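Local coordinates for membrane lipoprotein family protein (Aeropyrum pernix, PDB 4PEV) that binds adenosine and probably serves as the solute-capturing lipoprotein of an ABC importer for nucleosides, at residues 237-240 against 241-245; 257-260 against 261-264; 380-383 against 384-388; 210-213 against 214-218; 77-80 against 81-85. All coordinates share one frame; numbering follows the deposited sequence.

Contact 1: 237-240 against 241-245; sequences KTTA and EQMLQ
Lys-237 and Glu-241 sit one turn apart on helix 233-245, and their side chains cross. With CG opposite the backbone N (chi1 -166°), the lysine stem runs past the acid, whose OE2 lies 3.6 Å from Lys-237 CG. Bends at chi3 and chi4 then carry the ammonium off: Lys-237 NZ stays 5.7 Å from Glu-241 OE2 and forms a long, weak ion pair with Glu-268 of helix 258-271. The glutamate, extended beyond CG, passes over the Lys-237 carbonyl, with Glu-241 CG 3.5 Å from Lys-237 O. Gln-242, extended beyond CG, brings NE2 within a weak bond, 3.5 Å, of Thr-238 O, the same oxygen that takes its backbone amide. Thr-239 lies alongside Met-243, a selenomethionine in this crystal. The Thr-239 hydroxyl turns back to Leu-235 O, which leaves the methyl CG2 to meet Met-243 SE at 3.9 Å, beside Thr-225 of strand 222-226. Ala-240, small and buried, lets the helix come close to Phe-251 and Ala-265. The acid and the ammonium can thus attract each other at a distance, probably weakly, while the backbone bonds hold the turn and the threonine methyl against selenium adds only apolar packing.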
loop_
_atom_site.group_PDB
_atom_site.type_symbol
_atom_site.label_atom_id
_atom_site.label_comp_id
_atom_site.label_asym_id
_atom_site.label_seq_id
_atom_site.Cartn_x
_atom_site.Cartn_y
_atom_site.Cartn_z
ATOM N N LYS C 237 3.324 14.511 8.919
ATOM C CA LYS C 237 4.310 15.546 8.620
ATOM C C LYS C 237 5.334 15.704 9.744
ATOM O O LYS C 237 6.523 15.751 9.469
ATOM C CB LYS C 237 3.627 16.886 8.326
ATOM C CG LYS C 237 4.559 17.915 7.689
ATOM C CD LYS C 237 3.963 19.325 7.590
ATOM C CE LYS C 237 2.724 19.359 6.697
ATOM N NZ LYS C 237 2.713 20.560 5.797
ATOM N N THR C 238 4.890 15.783 10.999
ATOM C CA THR C 238 5.832 15.944 12.118
ATOM C C THR C 238 6.746 14.740 12.231
ATOM O O THR C 238 7.940 14.892 12.489
ATOM C CB THR C 238 5.160 16.152 13.496
ATOM O OG1 THR C 238 4.342 15.020 13.817
ATOM C CG2 THR C 238 4.325 17.405 13.515
ATOM N N THR C 239 6.198 13.545 12.051
ATOM C CA THR C 239 7.023 12.347 12.077
ATOM C C THR C 239 8.156 12.468 11.063
ATOM O O THR C 239 9.314 12.236 11.405
ATOM C CB THR C 239 6.221 11.070 11.766
ATOM O OG1 THR C 239 5.100 10.980 12.649
ATOM C CG2 THR C 239 7.107 9.826 11.927
ATOM N N ALA C 240 7.807 12.858 9.834
ATOM C CA ALA C 240 8.766 13.004 8.734
ATOM C C ALA C 240 9.805 14.071 9.000
ATOM O O ALA C 240 10.961 13.876 8.666
ATOM C CB ALA C 240 8.051 13.301 7.429
ATOM N N GLU C 241 9.401 15.196 9.589
ATOM C CA GLU C 241 10.343 16.284 9.897
ATOM C C GLU C 241 11.403 15.875 10.907
ATOM O O GLU C 241 12.557 16.292 10.801
ATOM C CB GLU C 241 9.611 17.493 10.454
ATOM C CG GLU C 241 8.859 18.308 9.427
ATOM C CD GLU C 241 7.851 19.254 10.064
ATOM O OE1 GLU C 241 7.762 19.311 11.317
ATOM O OE2 GLU C 241 7.131 19.934 9.301
ATOM N N GLN C 242 10.996 15.093 11.906
ATOM C CA GLN C 242 11.938 14.505 12.848
ATOM C C GLN C 242 12.923 13.638 12.107
ATOM O O GLN C 242 14.132 13.815 12.260
ATOM C CB GLN C 242 11.229 13.675 13.917
ATOM C CG GLN C 242 11.338 14.278 15.308
ATOM C CD GLN C 242 10.156 13.929 16.196
ATOM O OE1 GLN C 242 10.319 13.354 17.278
ATOM N NE2 GLN C 242 8.954 14.279 15.743
HETATM N N MSE C 243 12.402 12.731 11.281
HETATM C CA MSE C 243 13.236 11.805 10.498
HETATM C C MSE C 243 14.245 12.473 9.595
HETATM O O MSE C 243 15.352 11.984 9.425
HETATM C CB MSE C 243 12.336 10.887 9.687
HETATM C CG MSE C 243 12.067 9.621 10.483
HETATM SE SE MSE C 243 10.352 8.821 9.944
HETATM C CE MSE C 243 10.838 7.907 8.266
ATOM N N LEU C 244 13.873 13.599 9.010
ATOM C CA LEU C 244 14.796 14.384 8.206
ATOM C C LEU C 244 16.025 14.759 8.999
ATOM O O LEU C 244 17.130 14.720 8.477
ATOM C CB LEU C 244 14.105 15.640 7.679
ATOM C CG LEU C 244 13.356 15.367 6.368
ATOM C CD1 LEU C 244 12.127 16.246 6.179
ATOM C CD2 LEU C 244 14.328 15.502 5.204
ATOM N N GLN C 245 15.829 15.092 10.269
ATOM C CA GLN C 245 16.919 15.519 11.135
ATOM C C GLN C 245 17.727 14.388 11.738
ATOM O O GLN C 245 18.754 14.650 12.347
ATOM C CB GLN C 245 16.372 16.393 12.236
ATOM C CG GLN C 245 15.827 17.689 11.674
ATOM C CD GLN C 245 15.186 18.545 12.730
ATOM O OE1 GLN C 245 15.346 18.303 13.925
ATOM N NE2 GLN C 245 14.455 19.552 12.298
#

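Contact 2: 257-260 against 261-264; sequences LTHV and GMFN
The carbonyl oxygen of His-259 accepts the amide of Phe-263, with Phe-263 N 3.1 Å from His-259 O, and the donor stands well above the carbonyl plane. The same oxygen lies over one face of the Phe-263 ring, offset toward the rim, 3.6 Å from Phe-263 CG. Further out the two side chains run together and their rings form an offset edge-to-face pair. The edge of His-259 is turned to the face of Phe-263, with planes at 89° and His-259 CD2 3.7 Å from Phe-263 CZ. The histidine CG lies between its own backbone N and carbonyl carbon (chi1 72°), a setting that stands the imidazole up beside the ring one turn on. This turn belongs to the N-terminal part of helix 258-271, in the beta-alpha-beta unit formed with strands 248-254 and 277-282, as in periplasmic binding protein folds, and His-259 touches the bound adenosine. Its ND1 bonds to Ala-255 N and its NE2, weakly, to Gln-285 OE1, so a ring with two nitrogens suits the place. With a leucine at Phe-263 the flat partner is gone, and the imidazole would probably lose its edge-to-face support and be less firmly set beside the ligand. On another side of the helix, Asn-264 lies alongside Val-260, Asn-264 ND2 being 4.0 Å from Val-260 CG1, and its OD1 bonds to Tyr-288 OH. Met-262, a selenomethionine here, lays its CB 3.8 Å from His-259 CB and also touches Ala-240 and Ser-278.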
loop_
_atom_site.group_PDB
_atom_site.type_symbol
_atom_site.label_atom_id
_atom_site.label_comp_id
_atom_site.label_asym_id
_atom_site.label_seq_id
_atom_site.Cartn_x
_atom_site.Cartn_y
_atom_site.Cartn_z
ATOM N N LEU C 257 -3.751 8.066 4.351
ATOM C CA LEU C 257 -3.826 9.512 4.330
ATOM C C LEU C 257 -2.687 10.134 5.133
ATOM O O LEU C 257 -2.200 11.220 4.791
ATOM C CB LEU C 257 -5.182 9.976 4.902
ATOM C CG LEU C 257 -5.385 11.493 5.056
ATOM C CD1 LEU C 257 -5.170 12.224 3.733
ATOM C CD2 LEU C 257 -6.749 11.814 5.628
ATOM N N THR C 258 -2.287 9.457 6.206
ATOM C CA THR C 258 -1.269 9.981 7.099
ATOM C C THR C 258 -0.026 10.403 6.339
ATOM O O THR C 258 0.534 11.455 6.611
ATOM C CB THR C 258 -0.859 8.968 8.198
ATOM O OG1 THR C 258 -2.023 8.481 8.878
ATOM C CG2 THR C 258 0.078 9.613 9.222
ATOM N N HIS C 259 0.407 9.610 5.369
ATOM C CA HIS C 259 1.663 9.947 4.690
ATOM C C HIS C 259 1.510 10.969 3.579
ATOM O O HIS C 259 2.455 11.183 2.840
ATOM C CB HIS C 259 2.429 8.712 4.210
ATOM C CG HIS C 259 1.823 8.019 3.040
ATOM N ND1 HIS C 259 0.994 6.937 3.180
ATOM C CD2 HIS C 259 1.964 8.212 1.708
ATOM C CE1 HIS C 259 0.638 6.494 1.987
ATOM N NE2 HIS C 259 1.211 7.251 1.075
ATOM N N VAL C 260 0.343 11.599 3.446
ATOM C CA VAL C 260 0.273 12.791 2.615
ATOM C C VAL C 260 1.032 13.894 3.337
ATOM O O VAL C 260 1.691 14.703 2.703
ATOM C CB VAL C 260 -1.160 13.229 2.296
ATOM C CG1 VAL C 260 -1.178 14.649 1.724
ATOM C CG2 VAL C 260 -1.786 12.250 1.311
ATOM N N GLY C 261 0.963 13.916 4.663
ATOM C CA GLY C 261 1.800 14.814 5.451
ATOM C C GLY C 261 3.265 14.531 5.203
ATOM O O GLY C 261 4.073 15.441 5.080
HETATM N N MSE C 262 3.617 13.261 5.127
HETATM C CA MSE C 262 4.984 12.902 4.800
HETATM C C MSE C 262 5.410 13.571 3.516
HETATM O O MSE C 262 6.469 14.175 3.463
HETATM C CB MSE C 262 5.066 11.387 4.672
HETATM C CG MSE C 262 6.491 10.893 4.545
HETATM SE SE MSE C 262 6.430 9.082 3.777
HETATM C CE MSE C 262 6.069 9.502 1.878
ATOM N N PHE C 263 4.581 13.464 2.478
ATOM C CA PHE C 263 4.862 14.074 1.184
ATOM C C PHE C 263 5.125 15.549 1.340
ATOM O O PHE C 263 6.050 16.090 0.729
ATOM C CB PHE C 263 3.683 13.953 0.230
ATOM C CG PHE C 263 3.439 12.573 -0.298
ATOM C CD1 PHE C 263 4.460 11.644 -0.417
ATOM C CD2 PHE C 263 2.168 12.228 -0.753
ATOM C CE1 PHE C 263 4.202 10.382 -0.934
ATOM C CE2 PHE C 263 1.908 10.978 -1.284
ATOM C CZ PHE C 263 2.922 10.049 -1.369
ATOM N N ASN C 264 4.300 16.205 2.144
ATOM C CA ASN C 264 4.450 17.633 2.338
ATOM C C ASN C 264 5.716 17.996 3.089
ATOM O O ASN C 264 6.284 19.035 2.841
ATOM C CB ASN C 264 3.217 18.215 3.003
ATOM C CG ASN C 264 1.994 18.114 2.118
ATOM O OD1 ASN C 264 2.073 18.198 0.896
ATOM N ND2 ASN C 264 0.851 17.933 2.738
#

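Contact 3: 380-383 against 384-388; sequences LVEE and LKQKI
Two torsions of Glu-382 bring its carboxylate between Lys-385 and Gln-386: CG is anti to the backbone N (chi1 -174°), and a bend at chi2 (49°) then folds the acid along the helix toward its C-terminal end. Each oxygen meets a different neighbour. OE1 of Glu-382 lies 3.4 Å from Lys-385 CE, and OE2 of Glu-382 lies 3.2 Å from Gln-386 CG, with the carboxylate and amide nearly coplanar, 10° apart. The lysine passes the acid by its methylenes, its NZ remaining 4.6 Å from Glu-382 OE1, probably near enough for some attraction, too far for a salt bridge. Such long polar chains suit the outward face of helix 375-389. Its other face is apolar, the amphipathic pattern of a helix laid against a protein core: Val-381 and Leu-384 pack on Ile-169 and Ile-168 of helix 159-181, and Leu-380 on the tyrosines of helix 196-214. Beneath the side chains, Val-381 O takes two amides, Leu-384 N at 3.1 Å and Lys-385 N at 2.8 Å, the latter approaching almost in line with the C=O bond. Lys-387 lays its stem over the Glu-383 carbonyl, with Lys-387 CG 3.2 Å from Glu-383 O. Although Glu-383 OE2 and Lys-387 NZ stand 5.1 Å apart, both reach Tyr-211 OH, the acid by a hydrogen bond and the ammonium by a weak one.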
loop_
_atom_site.group_PDB
_atom_site.type_symbol
_atom_site.label_atom_id
_atom_site.label_comp_id
_atom_site.label_asym_id
_atom_site.label_seq_id
_atom_site.Cartn_x
_atom_site.Cartn_y
_atom_site.Cartn_z
ATOM N N LEU C 380 19.041 -5.330 -9.818
ATOM C CA LEU C 380 18.630 -5.984 -8.565
ATOM C C LEU C 380 17.112 -6.100 -8.373
ATOM O O LEU C 380 16.645 -7.118 -7.861
ATOM C CB LEU C 380 19.228 -5.265 -7.360
ATOM C CG LEU C 380 20.746 -5.393 -7.256
ATOM C CD1 LEU C 380 21.306 -4.392 -6.255
ATOM C CD2 LEU C 380 21.147 -6.820 -6.893
ATOM N N VAL C 381 16.352 -5.062 -8.748
ATOM C CA VAL C 381 14.878 -5.140 -8.783
ATOM C C VAL C 381 14.465 -6.351 -9.588
ATOM O O VAL C 381 13.771 -7.217 -9.087
ATOM C CB VAL C 381 14.225 -3.888 -9.426
ATOM C CG1 VAL C 381 12.767 -4.152 -9.802
ATOM C CG2 VAL C 381 14.324 -2.682 -8.493
ATOM N N GLU C 382 14.917 -6.391 -10.838
ATOM C CA GLU C 382 14.591 -7.470 -11.771
ATOM C C GLU C 382 15.035 -8.861 -11.268
ATOM O O GLU C 382 14.332 -9.846 -11.451
ATOM C CB GLU C 382 15.197 -7.155 -13.148
ATOM C CG GLU C 382 14.805 -8.130 -14.254
ATOM C CD GLU C 382 13.303 -8.389 -14.323
ATOM O OE1 GLU C 382 12.543 -7.438 -14.619
ATOM O OE2 GLU C 382 12.878 -9.548 -14.077
ATOM N N GLU C 383 16.185 -8.925 -10.616
ATOM C CA GLU C 383 16.701 -10.186 -10.115
ATOM C C GLU C 383 15.907 -10.675 -8.921
ATOM O O GLU C 383 15.948 -11.854 -8.620
ATOM C CB GLU C 383 18.193 -10.047 -9.764
ATOM C CG GLU C 383 18.790 -11.055 -8.773
ATOM C CD GLU C 383 20.233 -10.696 -8.400
ATOM O OE1 GLU C 383 21.055 -10.529 -9.339
ATOM O OE2 GLU C 383 20.543 -10.556 -7.183
ATOM N N LEU C 384 15.197 -9.789 -8.224
ATOM C CA LEU C 384 14.363 -10.218 -7.100
ATOM C C LEU C 384 12.933 -10.484 -7.547
ATOM O O LEU C 384 12.317 -11.466 -7.144
ATOM C CB LEU C 384 14.377 -9.189 -5.979
ATOM C CG LEU C 384 13.594 -9.578 -4.713
ATOM C CD1 LEU C 384 13.966 -10.967 -4.211
ATOM C CD2 LEU C 384 13.800 -8.547 -3.607
ATOM N N LYS C 385 12.410 -9.594 -8.377
ATOM C CA LYS C 385 11.106 -9.769 -9.001
ATOM C C LYS C 385 11.005 -11.145 -9.624
ATOM O O LYS C 385 9.978 -11.803 -9.501
ATOM C CB LYS C 385 10.920 -8.679 -10.051
ATOM C CG LYS C 385 9.799 -8.837 -11.060
ATOM C CD LYS C 385 9.739 -7.546 -11.878
ATOM C CE LYS C 385 9.423 -7.762 -13.356
ATOM N NZ LYS C 385 8.034 -7.330 -13.684
ATOM N N GLN C 386 12.083 -11.591 -10.265
ATOM C CA GLN C 386 12.067 -12.877 -10.959
ATOM C C GLN C 386 12.281 -14.074 -10.063
ATOM O O GLN C 386 11.723 -15.134 -10.322
ATOM C CB GLN C 386 13.048 -12.903 -12.134
ATOM C CG GLN C 386 12.346 -12.664 -13.459
ATOM C CD GLN C 386 11.082 -13.510 -13.590
ATOM O OE1 GLN C 386 11.079 -14.704 -13.263
ATOM N NE2 GLN C 386 9.990 -12.883 -14.036
ATOM N N LYS C 387 13.076 -13.919 -9.014
ATOM C CA LYS C 387 13.204 -14.985 -8.032
ATOM C C LYS C 387 11.872 -15.222 -7.330
ATOM O O LYS C 387 11.589 -16.338 -6.902
ATOM C CB LYS C 387 14.319 -14.681 -7.028
ATOM C CG LYS C 387 15.707 -14.866 -7.644
ATOM C CD LYS C 387 16.841 -14.247 -6.832
ATOM C CE LYS C 387 17.133 -15.042 -5.571
ATOM N NZ LYS C 387 18.276 -14.463 -4.815
ATOM N N ILE C 388 11.044 -14.175 -7.250
ATOM C CA ILE C 388 9.742 -14.236 -6.560
ATOM C C ILE C 388 8.667 -14.884 -7.419
ATOM O O ILE C 388 7.997 -15.816 -6.974
ATOM C CB ILE C 388 9.264 -12.831 -6.112
ATOM C CG1 ILE C 388 10.078 -12.372 -4.892
ATOM C CG2 ILE C 388 7.774 -12.841 -5.776
ATOM C CD1 ILE C 388 9.894 -10.919 -4.517
#

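Contact 4: 210-213 against 214-218; sequences QYYN and QAMGT
Three backbone amides converge on Asn-213 O where helix 196-214 gives out. Those of Met-216 and Gly-217 bind it weakly, while Thr-218 N, five residues on, lies 3.1 Å from Asn-213 O, in the carbonyl plane and on a lone pair. Gly-217 turns the chain at a phi of 62°, a value that glycine adopts easily. The side chain of Asn-213 adds to the same turn. Its OD1 receives the hydroxyl of Thr-218, OG1 to Asn-213 OD1 2.9 Å, again on an in-plane lone pair, and takes Val-220 N as well; its ND2 meets Gln-210 OE1 at 3.1 Å, with that oxygen close to the amide plane. Both ends of this buried amide are therefore used, which fixes its rotation. Replacing Asn-213 by alanine takes the amide away, and would probably leave the Thr-218 hydroxyl without its acceptor and the chain beyond the turn less firmly drawn in. Nearby, Met-216, a selenomethionine, sets CG anti to its backbone N (chi1 -151°), over one face of the Tyr-212 ring, 4.1 Å from Tyr-212 CZ; the bend at chi2 (86°) then directs the selenium into an oblique Met-aromatic contact, 5.0 Å from the Tyr-212 ring centroid. The turn leads toward strand 222-226; Met-216 touches Asp-376 of helix 375-389, Tyr-212 bonds through OH to Asn-175 of helix 159-181, and Gln-210 reaches Leu-411 O of helix 401-412.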
loop_
_atom_site.group_PDB
_atom_site.type_symbol
_atom_site.label_atom_id
_atom_site.label_comp_id
_atom_site.label_asym_id
_atom_site.label_seq_id
_atom_site.Cartn_x
_atom_site.Cartn_y
_atom_site.Cartn_z
ATOM N N GLN C 210 18.375 -4.629 2.901
ATOM C CA GLN C 210 19.500 -5.483 3.266
ATOM C C GLN C 210 19.983 -6.258 2.063
ATOM O O GLN C 210 21.180 -6.506 1.932
ATOM C CB GLN C 210 19.118 -6.465 4.363
ATOM C CG GLN C 210 18.794 -5.831 5.703
ATOM C CD GLN C 210 19.996 -5.156 6.316
ATOM O OE1 GLN C 210 20.518 -4.200 5.761
ATOM N NE2 GLN C 210 20.441 -5.649 7.461
ATOM N N TYR C 211 19.052 -6.635 1.190
ATOM C CA TYR C 211 19.382 -7.341 -0.036
ATOM C C TYR C 211 20.320 -6.460 -0.841
ATOM O O TYR C 211 21.411 -6.878 -1.212
ATOM C CB TYR C 211 18.105 -7.643 -0.815
ATOM C CG TYR C 211 18.233 -8.560 -2.020
ATOM C CD1 TYR C 211 18.544 -8.047 -3.277
ATOM C CD2 TYR C 211 17.982 -9.926 -1.915
ATOM C CE1 TYR C 211 18.628 -8.868 -4.388
ATOM C CE2 TYR C 211 18.061 -10.756 -3.021
ATOM C CZ TYR C 211 18.384 -10.218 -4.255
ATOM O OH TYR C 211 18.475 -11.023 -5.370
ATOM N N TYR C 212 19.897 -5.225 -1.071
ATOM C CA TYR C 212 20.705 -4.239 -1.772
ATOM C C TYR C 212 22.070 -4.098 -1.123
ATOM O O TYR C 212 23.074 -4.278 -1.777
ATOM C CB TYR C 212 20.000 -2.892 -1.790
ATOM C CG TYR C 212 20.753 -1.858 -2.563
ATOM C CD1 TYR C 212 20.644 -1.781 -3.936
ATOM C CD2 TYR C 212 21.596 -0.969 -1.919
ATOM C CE1 TYR C 212 21.342 -0.830 -4.652
ATOM C CE2 TYR C 212 22.304 -0.012 -2.627
ATOM C CZ TYR C 212 22.172 0.053 -3.990
ATOM O OH TYR C 212 22.870 1.011 -4.685
ATOM N N ASN C 213 22.091 -3.801 0.173
ATOM C CA ASN C 213 23.333 -3.716 0.951
ATOM C C ASN C 213 24.292 -4.880 0.783
ATOM O O ASN C 213 25.482 -4.663 0.535
ATOM C CB ASN C 213 23.012 -3.574 2.428
ATOM C CG ASN C 213 22.548 -2.191 2.781
ATOM O OD1 ASN C 213 22.813 -1.231 2.066
ATOM N ND2 ASN C 213 21.861 -2.077 3.894
ATOM N N GLN C 214 23.781 -6.102 0.926
ATOM C CA GLN C 214 24.600 -7.313 0.757
ATOM C C GLN C 214 25.069 -7.516 -0.669
ATOM O O GLN C 214 26.234 -7.802 -0.892
ATOM C CB GLN C 214 23.871 -8.554 1.243
ATOM C CG GLN C 214 23.861 -8.643 2.760
ATOM C CD GLN C 214 23.150 -9.877 3.279
ATOM O OE1 GLN C 214 22.856 -10.811 2.520
ATOM N NE2 GLN C 214 22.866 -9.888 4.586
ATOM N N ALA C 215 24.185 -7.334 -1.641
ATOM C CA ALA C 215 24.576 -7.473 -3.054
ATOM C C ALA C 215 25.483 -6.348 -3.548
ATOM O O ALA C 215 25.825 -6.329 -4.720
ATOM C CB ALA C 215 23.341 -7.563 -3.953
HETATM N N MSE C 216 25.863 -5.419 -2.670
HETATM C CA MSE C 216 26.512 -4.180 -3.103
HETATM C C MSE C 216 27.525 -3.596 -2.138
HETATM O O MSE C 216 28.138 -2.572 -2.442
HETATM C CB MSE C 216 25.360 -3.198 -3.312
HETATM C CG MSE C 216 25.621 -2.148 -4.363
HETATM SE SE MSE C 216 25.131 -2.887 -6.124
HETATM C CE MSE C 216 26.156 -1.570 -7.179
ATOM N N GLY C 217 27.716 -4.222 -0.974
ATOM C CA GLY C 217 28.719 -3.778 -0.005
ATOM C C GLY C 217 28.468 -2.379 0.520
ATOM O O GLY C 217 29.399 -1.622 0.748
ATOM N N THR C 218 27.199 -2.029 0.691
ATOM C CA THR C 218 26.807 -0.732 1.235
ATOM C C THR C 218 26.178 -0.989 2.581
ATOM O O THR C 218 25.787 -2.118 2.859
ATOM C CB THR C 218 25.794 -0.040 0.319
ATOM O OG1 THR C 218 24.797 -0.984 -0.100
ATOM C CG2 THR C 218 26.499 0.512 -0.908
#

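Contact 5: 77-80 against 81-85; sequences ADRA and AEELG
Glu-83 climbs back over the turn that begins at Arg-79. Its CB lies 3.3 Å from Arg-79 O, the carbonyl that also accepts the Glu-83 amide, N to O 2.9 Å. CG, set beside the backbone N by chi1 of -77°, keeps over the same oxygen, Glu-83 CG to Arg-79 O being 3.7 Å. From there the chain is extended: CD comes 3.9 Å from Arg-79 CG, and OE1 of Glu-83 touches the arginine stem, 3.3 Å from Arg-79 CG. OE2 turns the other way, to a weak hydrogen bond with Tyr-306 OH. The acid thus lies alongside the methylenes of Arg-79 and misses its charge, for Glu-83 OE1 and Arg-79 NE are 5.0 Å apart and the flat groups are turned 46° against each other. The guanidinium is engaged further out, in a salt bridge with Asp-302 and a cation-pi contact with Tyr-306, so a long, jointed arginine suits a place from which it must reach helix 301-313. At the close of the helix Ala-80 O takes Leu-84 N at 3.0 Å and, weakly, Gly-85 N; Gly-85 has positive phi, which glycine accepts readily. Helix 69-84 is the crossover between strands 54-59 and 87-91: Ala-77 rests on Val-88 and Phe-90 of the latter strand, while Ala-80 and Leu-84 pack against helix 301-313.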
loop_
_atom_site.group_PDB
_atom_site.type_symbol
_atom_site.label_atom_id
_atom_site.label_comp_id
_atom_site.label_asym_id
_atom_site.label_seq_id
_atom_site.Cartn_x
_atom_site.Cartn_y
_atom_site.Cartn_z
ATOM N N ALA C 77 -15.058 -0.083 -7.063
ATOM C CA ALA C 77 -16.482 0.022 -6.909
ATOM C C ALA C 77 -17.090 0.953 -7.944
ATOM O O ALA C 77 -18.166 0.671 -8.436
ATOM C CB ALA C 77 -16.810 0.513 -5.512
ATOM N N ASP C 78 -16.423 2.069 -8.251
ATOM C CA ASP C 78 -16.940 3.041 -9.227
ATOM C C ASP C 78 -16.963 2.415 -10.628
ATOM O O ASP C 78 -17.906 2.616 -11.395
ATOM C CB ASP C 78 -16.109 4.346 -9.232
ATOM C CG ASP C 78 -16.365 5.260 -7.975
ATOM O OD1 ASP C 78 -17.496 5.245 -7.413
ATOM O OD2 ASP C 78 -15.426 6.010 -7.562
ATOM N N ARG C 79 -15.931 1.641 -10.946
ATOM C CA ARG C 79 -15.856 0.918 -12.222
ATOM C C ARG C 79 -16.987 -0.123 -12.347
ATOM O O ARG C 79 -17.554 -0.304 -13.421
ATOM C CB ARG C 79 -14.484 0.234 -12.372
ATOM C CG ARG C 79 -14.002 -0.017 -13.796
ATOM C CD ARG C 79 -12.867 -1.057 -13.828
ATOM N NE ARG C 79 -11.819 -0.833 -12.802
ATOM C CZ ARG C 79 -10.927 -1.746 -12.365
ATOM N NH1 ARG C 79 -10.898 -3.007 -12.835
ATOM N NH2 ARG C 79 -10.047 -1.385 -11.429
ATOM N N ALA C 80 -17.323 -0.789 -11.250
ATOM C CA ALA C 80 -18.399 -1.777 -11.258
ATOM C C ALA C 80 -19.784 -1.137 -11.404
ATOM O O ALA C 80 -20.640 -1.660 -12.105
ATOM C CB ALA C 80 -18.338 -2.602 -9.996
ATOM N N ALA C 81 -19.999 -0.002 -10.746
ATOM C CA ALA C 81 -21.228 0.778 -10.922
ATOM C C ALA C 81 -21.502 1.058 -12.387
ATOM O O ALA C 81 -22.602 0.817 -12.860
ATOM C CB ALA C 81 -21.150 2.090 -10.161
ATOM N N GLU C 82 -20.493 1.556 -13.099
ATOM C CA GLU C 82 -20.677 1.970 -14.481
ATOM C C GLU C 82 -20.681 0.786 -15.446
ATOM O O GLU C 82 -21.587 0.684 -16.255
ATOM C CB GLU C 82 -19.631 3.022 -14.872
ATOM C CG GLU C 82 -19.625 3.459 -16.344
ATOM C CD GLU C 82 -20.965 3.988 -16.892
ATOM O OE1 GLU C 82 -21.231 3.757 -18.093
ATOM O OE2 GLU C 82 -21.755 4.644 -16.167
ATOM N N GLU C 83 -19.696 -0.107 -15.365
ATOM C CA GLU C 83 -19.599 -1.218 -16.323
ATOM C C GLU C 83 -20.670 -2.288 -16.102
ATOM O O GLU C 83 -21.307 -2.723 -17.045
ATOM C CB GLU C 83 -18.223 -1.885 -16.276
ATOM C CG GLU C 83 -17.099 -1.131 -16.979
ATOM C CD GLU C 83 -15.726 -1.804 -16.810
ATOM O OE1 GLU C 83 -14.688 -1.094 -16.853
ATOM O OE2 GLU C 83 -15.673 -3.044 -16.625
ATOM N N LEU C 84 -20.867 -2.720 -14.862
ATOM C CA LEU C 84 -21.813 -3.819 -14.562
ATOM C C LEU C 84 -23.207 -3.361 -14.139
ATOM O O LEU C 84 -24.090 -4.184 -14.021
ATOM C CB LEU C 84 -21.254 -4.737 -13.469
ATOM C CG LEU C 84 -19.781 -5.121 -13.597
ATOM C CD1 LEU C 84 -19.402 -6.133 -12.532
ATOM C CD2 LEU C 84 -19.473 -5.651 -14.988
ATOM N N GLY C 85 -23.391 -2.070 -13.877
ATOM C CA GLY C 85 -24.718 -1.514 -13.608
ATOM C C GLY C 85 -25.218 -1.594 -12.174
ATOM O O GLY C 85 -26.401 -1.350 -11.923
#

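Overall arrangement
The contacts fall into two touching pairs and one outlier. Contacts 1 and 2, with centres 11 Å apart, join neighbouring helices through Lys-237 CB, which packs on Gly-261 O at 3.6 Å. Contacts 3 and 4, centres 14 Å apart, meet where Leu-380 CD1 lies 3.6 Å from Tyr-212 CD1. Contact 5 belongs to a helix that crosses between strands of the other, parallel sheet, and its centre is 45 Å from that of contact 4, on the opposite side of the chain's centre. Adenosine binds closest to contact 2, about 4 Å from the side chain of His-259; contact 1 stands back, with Met-243 about 14 Å from the ligand, and contacts 3 and 4 lie away from the binding residues.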